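Phosphoribosylaminoimidazole-succinocarboxamide synthase (Pyrococcus horikoshii, PDB 4O7R) catalyses the ATP-dependent joining of L-aspartate to the carboxylate of 5-amino-1-(5-phospho-D-ribosyl)imidazole-4-carboxylate, forming SAICAR in de novo purine biosynthesis. Local coordinates at residues V91-V96 and E114-L119; G168-D173 and W200-K205. All coordinates share one frame; numbering follows the deposited sequence.

Contact 1: V91-V96 and E114-L119; sequences VVRNVV and EPIVEL. With U5P (uridine-5'-monophosphate), chain B.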
ATOM      1  N   VAL A  91       6.066   8.929   3.098  1.00 12.21           N
ATOM      2  CA  VAL A  91       6.522   9.544   1.852  1.00 12.32           C
ATOM      3  C   VAL A  91       5.466  10.484   1.261  1.00 12.21           C
ATOM      4  O   VAL A  91       4.294  10.133   1.123  1.00 12.08           O
ATOM      5  CB  VAL A  91       6.973   8.477   0.822  1.00 12.18           C
ATOM      6  CG1 VAL A  91       7.358   9.142  -0.489  1.00 12.32           C
ATOM      7  CG2 VAL A  91       8.149   7.680   1.370  1.00 11.48           C
ATOM      8  N   VAL A  92       5.881  11.698   0.934  1.00 12.43           N
ATOM      9  CA  VAL A  92       4.958  12.652   0.334  1.00 12.78           C
ATOM     10  C   VAL A  92       5.431  12.868  -1.105  1.00 13.37           C
ATOM     11  O   VAL A  92       6.631  13.072  -1.340  1.00 13.06           O
ATOM     12  CB  VAL A  92       4.859  13.957   1.158  1.00 12.48           C
ATOM     13  CG1 VAL A  92       3.778  14.903   0.607  1.00 12.84           C
ATOM     14  CG2 VAL A  92       4.551  13.629   2.601  1.00 11.97           C
ATOM     15  N   ARG A  93       4.501  12.761  -2.062  1.00 13.82           N
ATOM     16  CA  ARG A  93       4.847  12.856  -3.499  1.00 14.25           C
ATOM     17  C   ARG A  93       4.022  13.920  -4.233  1.00 14.29           C
ATOM     18  O   ARG A  93       2.793  13.875  -4.199  1.00 15.31           O
ATOM     19  CB  ARG A  93       4.720  11.470  -4.175  1.00 13.86           C
ATOM     20  CG  ARG A  93       5.112  10.322  -3.234  1.00 14.14           C
ATOM     21  CD  ARG A  93       5.128   8.958  -3.917  1.00 14.23           C
ATOM     22  NE  ARG A  93       6.315   8.816  -4.746  1.00 13.75           N
ATOM     23  CZ  ARG A  93       7.223   7.855  -4.638  1.00 14.08           C
ATOM     24  NH1 ARG A  93       7.100   6.870  -3.740  1.00 14.27           N
ATOM     25  NH2 ARG A  93       8.273   7.887  -5.444  1.00 13.54           N
ATOM     26  N   ASN A  94       4.698  14.893  -4.848  1.00 14.47           N
ATOM     27  CA  ASN A  94       4.057  15.942  -5.685  1.00 14.59           C
ATOM     28  C   ASN A  94       4.204  15.635  -7.193  1.00 15.16           C
ATOM     29  O   ASN A  94       3.263  15.851  -7.985  1.00 15.53           O
ATOM     30  CB  ASN A  94       4.672  17.319  -5.394  1.00 14.31           C
ATOM     31  CG  ASN A  94       4.612  17.684  -3.915  1.00 14.80           C
ATOM     32  OD1 ASN A  94       3.529  17.756  -3.345  1.00 15.33           O
ATOM     33  ND2 ASN A  94       5.771  17.880  -3.279  1.00 13.69           N
ATOM     34  N   VAL A  95       5.385  15.140  -7.569  1.00 14.39           N
ATOM     35  CA  VAL A  95       5.722  14.804  -8.951  1.00 15.00           C
ATOM     36  C   VAL A  95       6.066  13.303  -9.037  1.00 15.92           C
ATOM     37  O   VAL A  95       6.705  12.756  -8.130  1.00 16.30           O
ATOM     38  CB  VAL A  95       6.906  15.663  -9.463  1.00 14.67           C
ATOM     39  CG1 VAL A  95       7.321  15.242 -10.872  1.00 14.49           C
ATOM     40  CG2 VAL A  95       6.541  17.143  -9.460  1.00 13.99           C
ATOM     41  N   VAL A  96       5.621  12.628 -10.099  1.00 16.17           N
ATOM     42  CA  VAL A  96       5.883  11.185 -10.248  1.00 15.96           C
ATOM     43  C   VAL A  96       7.381  10.949 -10.478  1.00 15.54           C
ATOM     44  O   VAL A  96       8.001  11.592 -11.339  1.00 15.12           O
ATOM     45  CB  VAL A  96       5.029  10.539 -11.372  1.00 16.13           C
ATOM     46  CG1 VAL A  96       5.448   9.096 -11.635  1.00 16.14           C
ATOM     47  CG2 VAL A  96       3.559  10.574 -11.003  1.00 16.34           C
ATOM     48  N   GLU A 114      -2.892  16.396  -6.673  1.00 20.41           N
ATOM     49  CA  GLU A 114      -2.703  16.740  -5.271  1.00 21.80           C
ATOM     50  C   GLU A 114      -1.607  15.833  -4.663  1.00 20.86           C
ATOM     51  O   GLU A 114      -1.318  14.784  -5.227  1.00 20.05           O
ATOM     52  CB  GLU A 114      -4.023  16.563  -4.510  1.00 23.91           C
ATOM     53  CG  GLU A 114      -4.547  15.137  -4.500  1.00 27.92           C
ATOM     54  CD  GLU A 114      -5.934  15.058  -3.916  1.00 33.47           C
ATOM     55  OE1 GLU A 114      -6.897  15.238  -4.696  1.00 36.62           O
ATOM     56  OE2 GLU A 114      -6.057  14.833  -2.681  1.00 34.10           O
ATOM     57  N   PRO A 115      -1.044  16.207  -3.494  1.00 19.43           N
ATOM     58  CA  PRO A 115       0.012  15.389  -2.922  1.00 19.40           C
ATOM     59  C   PRO A 115      -0.438  13.950  -2.587  1.00 19.41           C
ATOM     60  O   PRO A 115      -1.588  13.727  -2.209  1.00 19.39           O
ATOM     61  CB  PRO A 115       0.416  16.176  -1.667  1.00 19.49           C
ATOM     62  CG  PRO A 115       0.016  17.591  -1.970  1.00 19.05           C
ATOM     63  CD  PRO A 115      -1.283  17.423  -2.691  1.00 18.96           C
ATOM     64  N   ILE A 116       0.452  12.979  -2.804  1.00 18.61           N
ATOM     65  CA  ILE A 116       0.190  11.580  -2.446  1.00 17.32           C
ATOM     66  C   ILE A 116       0.991  11.292  -1.205  1.00 16.21           C
ATOM     67  O   ILE A 116       2.182  11.581  -1.183  1.00 17.15           O
ATOM     68  CB  ILE A 116       0.631  10.601  -3.552  1.00 17.06           C
ATOM     69  CG1 ILE A 116      -0.411  10.570  -4.655  1.00 17.10           C
ATOM     70  CG2 ILE A 116       0.788   9.186  -2.996  1.00 17.55           C
ATOM     71  CD1 ILE A 116      -0.021   9.679  -5.825  1.00 17.09           C
ATOM     72  N   VAL A 117       0.352  10.744  -0.173  1.00 15.57           N
ATOM     73  CA  VAL A 117       1.089  10.283   1.017  1.00 14.62           C
ATOM     74  C   VAL A 117       1.157   8.758   0.995  1.00 14.85           C
ATOM     75  O   VAL A 117       0.135   8.094   0.796  1.00 14.37           O
ATOM     76  CB  VAL A 117       0.489  10.814   2.345  1.00 14.27           C
ATOM     77  CG1 VAL A 117       1.362  10.458   3.526  1.00 13.88           C
ATOM     78  CG2 VAL A 117       0.347  12.315   2.304  1.00 13.84           C
ATOM     79  N   GLU A 118       2.368   8.212   1.159  1.00 14.81           N
ATOM     80  CA  GLU A 118       2.568   6.767   1.312  1.00 15.59           C
ATOM     81  C   GLU A 118       3.196   6.404   2.651  1.00 16.58           C
ATOM     82  O   GLU A 118       4.070   7.108   3.154  1.00 18.73           O
ATOM     83  CB  GLU A 118       3.409   6.188   0.168  1.00 14.86           C
ATOM     84  CG  GLU A 118       2.895   6.608  -1.198  1.00 15.01           C
ATOM     85  CD  GLU A 118       3.717   6.090  -2.357  1.00 15.50           C
ATOM     86  OE1 GLU A 118       4.955   5.930  -2.217  1.00 15.48           O
ATOM     87  OE2 GLU A 118       3.105   5.849  -3.420  1.00 15.28           O
ATOM     88  N   LEU A 119       2.732   5.295   3.214  1.00 16.73           N
ATOM     89  CA  LEU A 119       3.231   4.762   4.456  1.00 16.90           C
ATOM     90  C   LEU A 119       4.016   3.511   4.142  1.00 16.60           C
ATOM     91  O   LEU A 119       3.529   2.634   3.408  1.00 15.75           O
ATOM     92  CB  LEU A 119       2.070   4.389   5.388  1.00 17.11           C
ATOM     93  CG  LEU A 119       1.151   5.523   5.838  1.00 17.68           C
ATOM     94  CD1 LEU A 119       0.076   4.920   6.734  1.00 17.60           C
ATOM     95  CD2 LEU A 119       1.954   6.603   6.557  1.00 17.14           C
TER
HETATM   96  N1  U5P B 301      13.308   7.699   0.474  1.00 29.51           N
HETATM   97  C2  U5P B 301      14.165   7.752   1.621  1.00 29.31           C
HETATM   98  N3  U5P B 301      14.539   6.619   2.249  1.00 31.08           N
HETATM   99  C4  U5P B 301      14.111   5.420   1.785  1.00 32.71           C
HETATM  100  C5  U5P B 301      13.267   5.335   0.669  1.00 31.15           C
HETATM  101  C6  U5P B 301      12.872   6.501   0.019  1.00 29.79           C
HETATM  102  O2  U5P B 301      14.573   8.846   2.052  1.00 26.47           O
HETATM  103  O4  U5P B 301      14.456   4.366   2.365  1.00 33.64           O
HETATM  104  C1' U5P B 301      12.901   8.939  -0.204  1.00 26.56           C
HETATM  105  C2' U5P B 301      13.502   9.043  -1.596  1.00 24.73           C
HETATM  106  O2' U5P B 301      14.780   9.681  -1.585  1.00 24.37           O
HETATM  107  C3' U5P B 301      12.450   9.864  -2.317  1.00 24.73           C
HETATM  108  C4' U5P B 301      11.116   9.453  -1.686  1.00 24.98           C
HETATM  109  O3' U5P B 301      12.652  11.238  -2.015  1.00 21.93           O
HETATM  110  O4' U5P B 301      11.470   8.990  -0.376  1.00 26.62           O
HETATM  111  C5' U5P B 301      10.353   8.376  -2.475  1.00 22.88           C
HETATM  112  O5' U5P B 301      11.175   7.220  -2.641  1.00 21.50           O
HETATM  113  P   U5P B 301      10.838   6.002  -3.637  1.00 20.42           P
HETATM  114  O1P U5P B 301      10.456   6.603  -4.947  1.00 19.80           O
HETATM  115  O2P U5P B 301      12.140   5.218  -3.676  1.00 21.46           O
HETATM  116  O3P U5P B 301       9.714   5.266  -2.936  1.00 22.00           O

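Contact 2: G168-D173 and W200-K205; sequences GIILVD and WDAKTK. With U5P (uridine-5'-monophosphate), chain B.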
ATOM      1  N   GLY A 168      14.058  28.224  -6.941  1.00 26.71           N
ATOM      2  CA  GLY A 168      14.129  27.563  -8.238  1.00 26.61           C
ATOM      3  C   GLY A 168      14.280  26.052  -8.135  1.00 25.78           C
ATOM      4  O   GLY A 168      14.858  25.414  -9.025  1.00 25.71           O
ATOM      5  N   ILE A 169      13.746  25.490  -7.049  1.00 24.55           N
ATOM      6  CA  ILE A 169      13.794  24.047  -6.801  1.00 24.03           C
ATOM      7  C   ILE A 169      12.392  23.433  -6.739  1.00 22.68           C
ATOM      8  O   ILE A 169      11.550  23.861  -5.950  1.00 22.70           O
ATOM      9  CB  ILE A 169      14.631  23.719  -5.533  1.00 25.07           C
ATOM     10  CG1 ILE A 169      16.098  24.163  -5.746  1.00 26.43           C
ATOM     11  CG2 ILE A 169      14.563  22.227  -5.198  1.00 24.17           C
ATOM     12  CD1 ILE A 169      16.888  24.436  -4.470  1.00 28.28           C
ATOM     13  N   ILE A 170      12.128  22.446  -7.596  1.00 21.23           N
ATOM     14  CA  ILE A 170      10.896  21.672  -7.463  1.00 20.86           C
ATOM     15  C   ILE A 170      11.102  20.560  -6.442  1.00 19.87           C
ATOM     16  O   ILE A 170      12.031  19.743  -6.594  1.00 19.67           O
ATOM     17  CB  ILE A 170      10.413  21.048  -8.788  1.00 21.37           C
ATOM     18  CG1 ILE A 170      10.229  22.113  -9.874  1.00 21.94           C
ATOM     19  CG2 ILE A 170       9.094  20.326  -8.582  1.00 21.03           C
ATOM     20  CD1 ILE A 170      10.516  21.568 -11.266  1.00 22.67           C
ATOM     21  N   LEU A 171      10.243  20.542  -5.413  1.00 17.29           N
ATOM     22  CA  LEU A 171      10.160  19.417  -4.481  1.00 16.13           C
ATOM     23  C   LEU A 171       9.305  18.271  -5.053  1.00 15.99           C
ATOM     24  O   LEU A 171       8.063  18.284  -5.024  1.00 16.18           O
ATOM     25  CB  LEU A 171       9.637  19.856  -3.103  1.00 16.01           C
ATOM     26  CG  LEU A 171       9.548  18.793  -2.000  1.00 15.72           C
ATOM     27  CD1 LEU A 171      10.910  18.293  -1.551  1.00 15.52           C
ATOM     28  CD2 LEU A 171       8.812  19.381  -0.819  1.00 16.15           C
ATOM     29  N   VAL A 172       9.995  17.271  -5.571  1.00 14.87           N
ATOM     30  CA  VAL A 172       9.357  16.152  -6.257  1.00 14.03           C
ATOM     31  C   VAL A 172       8.648  15.205  -5.266  1.00 14.26           C
ATOM     32  O   VAL A 172       7.431  14.976  -5.364  1.00 14.49           O
ATOM     33  CB  VAL A 172      10.437  15.472  -7.121  1.00 13.34           C
ATOM     34  CG1 VAL A 172      10.020  14.100  -7.645  1.00 12.76           C
ATOM     35  CG2 VAL A 172      10.888  16.437  -8.224  1.00 12.40           C
ATOM     36  N   ASP A 173       9.408  14.694  -4.302  1.00 13.94           N
ATOM     37  CA  ASP A 173       8.894  13.866  -3.212  1.00 14.15           C
ATOM     38  C   ASP A 173       9.893  13.945  -2.061  1.00 13.65           C
ATOM     39  O   ASP A 173      10.944  14.580  -2.190  1.00 13.25           O
ATOM     40  CB  ASP A 173       8.689  12.393  -3.678  1.00 14.54           C
ATOM     41  CG  ASP A 173       9.945  11.792  -4.273  1.00 14.75           C
ATOM     42  OD1 ASP A 173      11.030  12.103  -3.759  1.00 15.40           O
ATOM     43  OD2 ASP A 173       9.878  11.017  -5.257  1.00 15.27           O
ATOM     44  N   TRP A 200      14.409  18.819  -7.985  1.00 19.78           N
ATOM     45  CA  TRP A 200      14.754  19.124  -9.380  1.00 21.06           C
ATOM     46  C   TRP A 200      14.965  20.595  -9.593  1.00 21.65           C
ATOM     47  O   TRP A 200      14.299  21.413  -8.969  1.00 21.01           O
ATOM     48  CB  TRP A 200      13.705  18.620 -10.358  1.00 20.09           C
ATOM     49  CG  TRP A 200      13.560  17.130 -10.422  1.00 20.19           C
ATOM     50  CD1 TRP A 200      14.353  16.156  -9.795  1.00 20.08           C
ATOM     51  CD2 TRP A 200      12.570  16.377 -11.199  1.00 19.49           C
ATOM     52  NE1 TRP A 200      13.902  14.904 -10.097  1.00 20.14           N
ATOM     53  CE2 TRP A 200      12.840  14.964 -10.947  1.00 19.68           C
ATOM     54  CE3 TRP A 200      11.523  16.723 -12.041  1.00 19.53           C
ATOM     55  CZ2 TRP A 200      12.079  13.956 -11.524  1.00 19.84           C
ATOM     56  CZ3 TRP A 200      10.755  15.699 -12.607  1.00 19.59           C
ATOM     57  CH2 TRP A 200      11.030  14.346 -12.352  1.00 19.79           C
ATOM     58  N   ASP A 201      15.911  20.943 -10.463  1.00 23.22           N
ATOM     59  CA  ASP A 201      16.040  22.334 -10.884  1.00 25.40           C
ATOM     60  C   ASP A 201      14.775  22.729 -11.610  1.00 24.85           C
ATOM     61  O   ASP A 201      14.340  22.009 -12.507  1.00 24.77           O
ATOM     62  CB  ASP A 201      17.237  22.558 -11.811  1.00 25.23           C
ATOM     63  CG  ASP A 201      17.312  23.989 -12.293  1.00 25.28           C
ATOM     64  OD1 ASP A 201      17.483  24.855 -11.425  1.00 23.90           O
ATOM     65  OD2 ASP A 201      17.148  24.253 -13.512  1.00 26.60           O
ATOM     66  N   ALA A 202      14.196  23.867 -11.231  1.00 26.41           N
ATOM     67  CA  ALA A 202      12.968  24.369 -11.893  1.00 28.05           C
ATOM     68  C   ALA A 202      13.046  24.510 -13.430  1.00 29.63           C
ATOM     69  O   ALA A 202      12.072  24.181 -14.138  1.00 29.30           O
ATOM     70  CB  ALA A 202      12.490  25.673 -11.253  1.00 26.33           C
ATOM     71  N   LYS A 203      14.187  24.977 -13.944  1.00 30.10           N
ATOM     72  CA  LYS A 203      14.342  25.166 -15.389  1.00 31.02           C
ATOM     73  C   LYS A 203      14.747  23.884 -16.107  1.00 30.95           C
ATOM     74  O   LYS A 203      14.085  23.466 -17.069  1.00 31.82           O
ATOM     75  CB  LYS A 203      15.338  26.290 -15.701  1.00 34.13           C
ATOM     76  CG  LYS A 203      15.357  26.720 -17.169  1.00 37.91           C
ATOM     77  N   THR A 204      15.817  23.241 -15.640  1.00 28.31           N
ATOM     78  CA  THR A 204      16.380  22.088 -16.371  1.00 26.51           C
ATOM     79  C   THR A 204      15.731  20.748 -16.009  1.00 25.85           C
ATOM     80  O   THR A 204      15.824  19.788 -16.776  1.00 25.17           O
ATOM     81  CB  THR A 204      17.921  21.993 -16.217  1.00 25.84           C
ATOM     82  OG1 THR A 204      18.247  21.677 -14.856  1.00 25.13           O
ATOM     83  CG2 THR A 204      18.595  23.333 -16.623  1.00 23.45           C
ATOM     84  N   LYS A 205      15.064  20.699 -14.850  1.00 25.74           N
ATOM     85  CA  LYS A 205      14.484  19.469 -14.287  1.00 24.73           C
ATOM     86  C   LYS A 205      15.543  18.454 -13.828  1.00 25.73           C
ATOM     87  O   LYS A 205      15.205  17.304 -13.572  1.00 25.56           O
ATOM     88  CB  LYS A 205      13.494  18.770 -15.249  1.00 24.67           C
ATOM     89  CG  LYS A 205      12.467  19.630 -15.964  1.00 24.40           C
ATOM     90  CD  LYS A 205      11.549  20.359 -15.007  1.00 24.67           C
ATOM     91  CE  LYS A 205      10.609  21.246 -15.808  1.00 26.22           C
ATOM     92  NZ  LYS A 205       9.403  21.626 -15.021  1.00 27.01           N
TER
HETATM   93  N1  U5P B 301      13.308   7.699   0.474  1.00 29.51           N
HETATM   94  C2  U5P B 301      14.165   7.752   1.621  1.00 29.31           C
HETATM   95  N3  U5P B 301      14.539   6.619   2.249  1.00 31.08           N
HETATM   96  C4  U5P B 301      14.111   5.420   1.785  1.00 32.71           C
HETATM   97  C5  U5P B 301      13.267   5.335   0.669  1.00 31.15           C
HETATM   98  C6  U5P B 301      12.872   6.501   0.019  1.00 29.79           C
HETATM   99  O2  U5P B 301      14.573   8.846   2.052  1.00 26.47           O
HETATM  100  O4  U5P B 301      14.456   4.366   2.365  1.00 33.64           O
HETATM  101  C1' U5P B 301      12.901   8.939  -0.204  1.00 26.56           C
HETATM  102  C2' U5P B 301      13.502   9.043  -1.596  1.00 24.73           C
HETATM  103  O2' U5P B 301      14.780   9.681  -1.585  1.00 24.37           O
HETATM  104  C3' U5P B 301      12.450   9.864  -2.317  1.00 24.73           C
HETATM  105  C4' U5P B 301      11.116   9.453  -1.686  1.00 24.98           C
HETATM  106  O3' U5P B 301      12.652  11.238  -2.015  1.00 21.93           O
HETATM  107  O4' U5P B 301      11.470   8.990  -0.376  1.00 26.62           O
HETATM  108  C5' U5P B 301      10.353   8.376  -2.475  1.00 22.88           C
HETATM  109  O5' U5P B 301      11.175   7.220  -2.641  1.00 21.50           O
HETATM  110  P   U5P B 301      10.838   6.002  -3.637  1.00 20.42           P
HETATM  111  O1P U5P B 301      10.456   6.603  -4.947  1.00 19.80           O
HETATM  112  O2P U5P B 301      12.140   5.218  -3.676  1.00 21.46           O
HETATM  113  O3P U5P B 301       9.714   5.266  -2.936  1.00 22.00           O

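Contact 1: V91-V96 and E114-L119
Val91, Val92 and Arg93 pair with Glu118, Val117 and Ile116 as neighbouring antiparallel strands of the enzyme's large sheet. Val91 and Arg93 face Glu118 and Ile116 in hydrogen-bonded pairs, each closed by two N-H...O=C bonds, with the non-hydrogen-bonded pair Val92 and Val117 between them. The beta-branched valines and Ile116 suit extended strands. Val92 shares a face with Val117 and touches Asn157 of helix 143-166; on the other face Val91 CG1 and Arg93 touch the bound uridine-5'-monophosphate, and Glu118 meets Arg93.

Arg93 can be followed outward. Its CB and CG pass the carbonyl of Ile116, Arg93 CG lying 3.8 Å from Ile116 O. Arg93 CD comes next to the carboxylate of Glu118, 3.5 Å from Glu118 OE1. The chain then bends at chi3 (76°), which swings the guanidinium toward the nucleotide phosphate. Arg93 NH1 makes a salt bridge of 2.8 Å to Glu118 OE1, which lies near the guanidinium plane, although NH1 approaches from above the carboxylate plane; the two planes are 67° apart. Glu118 OE1 is also hydrogen-bonded to Tyr120 OH, so a second-shell residue helps position the carboxylate that steadies Arg93. NH1 also reaches phosphate oxygen O3P, while C5' of the nucleotide lies over one guanidinium face. A leucine in place of Arg93 would probably leave the phosphate short of two hydrogen bonds and Glu118 without its cationic mate. The other terminal nitrogen on CZ, Arg93 NH2, donates to U5P O1P at 2.6 Å.

Contact 2: G168-D173 and W200-K205
Ile170 and Trp200 form the hydrogen-bonded pair of a short antiparallel strand contact, where strand 169-180 starts and strand 197-201 ends in the large sheet. Ile170 N donates to Trp200 O at 2.8 Å, and Trp200 N returns a bond to Ile170 O. One step outward Ile169 and Asp201 make a non-hydrogen-bonded pair, and Ala202 N then reaches Gly168 O from above the carbonyl plane. Gly168, at phi 71°, is the C-prime residue of the Schellman motif ending helix 143-166, and glycine takes up such a positive phi with little strain.

The indole of Trp200 gives the contact its main side-chain packing. Val172 CG2 sits over its five-membered ring, 3.5 Å from the centroid and only 13° off the normal, a CH-pi contact. With CG1 anti to the backbone N (chi1 167°), the other valine branch, CG2, is the one set over the indole. Lys205 O lies over the opposite face, so the ring is held between a methyl and a carbonyl. Ile170 CD1 instead runs outward to Ala202 CA at 3.8 Å, and the small Ala202 lets the chain turn close beside it.

The turn is fastened by Asp201. Asp201 OD2 accepts from Thr204 N at 2.7 Å, an Asx motif, and also from Thr204 OG1, while OD1 makes a salt bridge to Arg230. That bridge ties the strand end to helix 220-232, which Ile169 touches through Ile227; Leu171 packs on helix 143-166, and Val172 leans on Val95 of the loop after strand 84-93.

Overall arrangement
Contacts 1 and 2 belong to one sheet, in which strands 84-93 and 169-180 are neighbours, and their centres lie about 15 Å apart. Asn94, where the chain turns a corner, joins them: Asn94 N lies 2.8 Å from Val172 O, and Asn94 ND2 lies 2.9 Å from Leu171 O, both probable hydrogen bonds. Val95 CG1 also packs on Trp200 CZ3. Both contacts reach the same nucleotide from different ends: Arg93 in contact 1 holds its phosphate, whereas Asp173 in contact 2 accepts from its ribose, U5P O3' to Asp173 OD1 at 2.5 Å. Arg198, Ser99 and Arg214 also hydrogen-bond to the ligand.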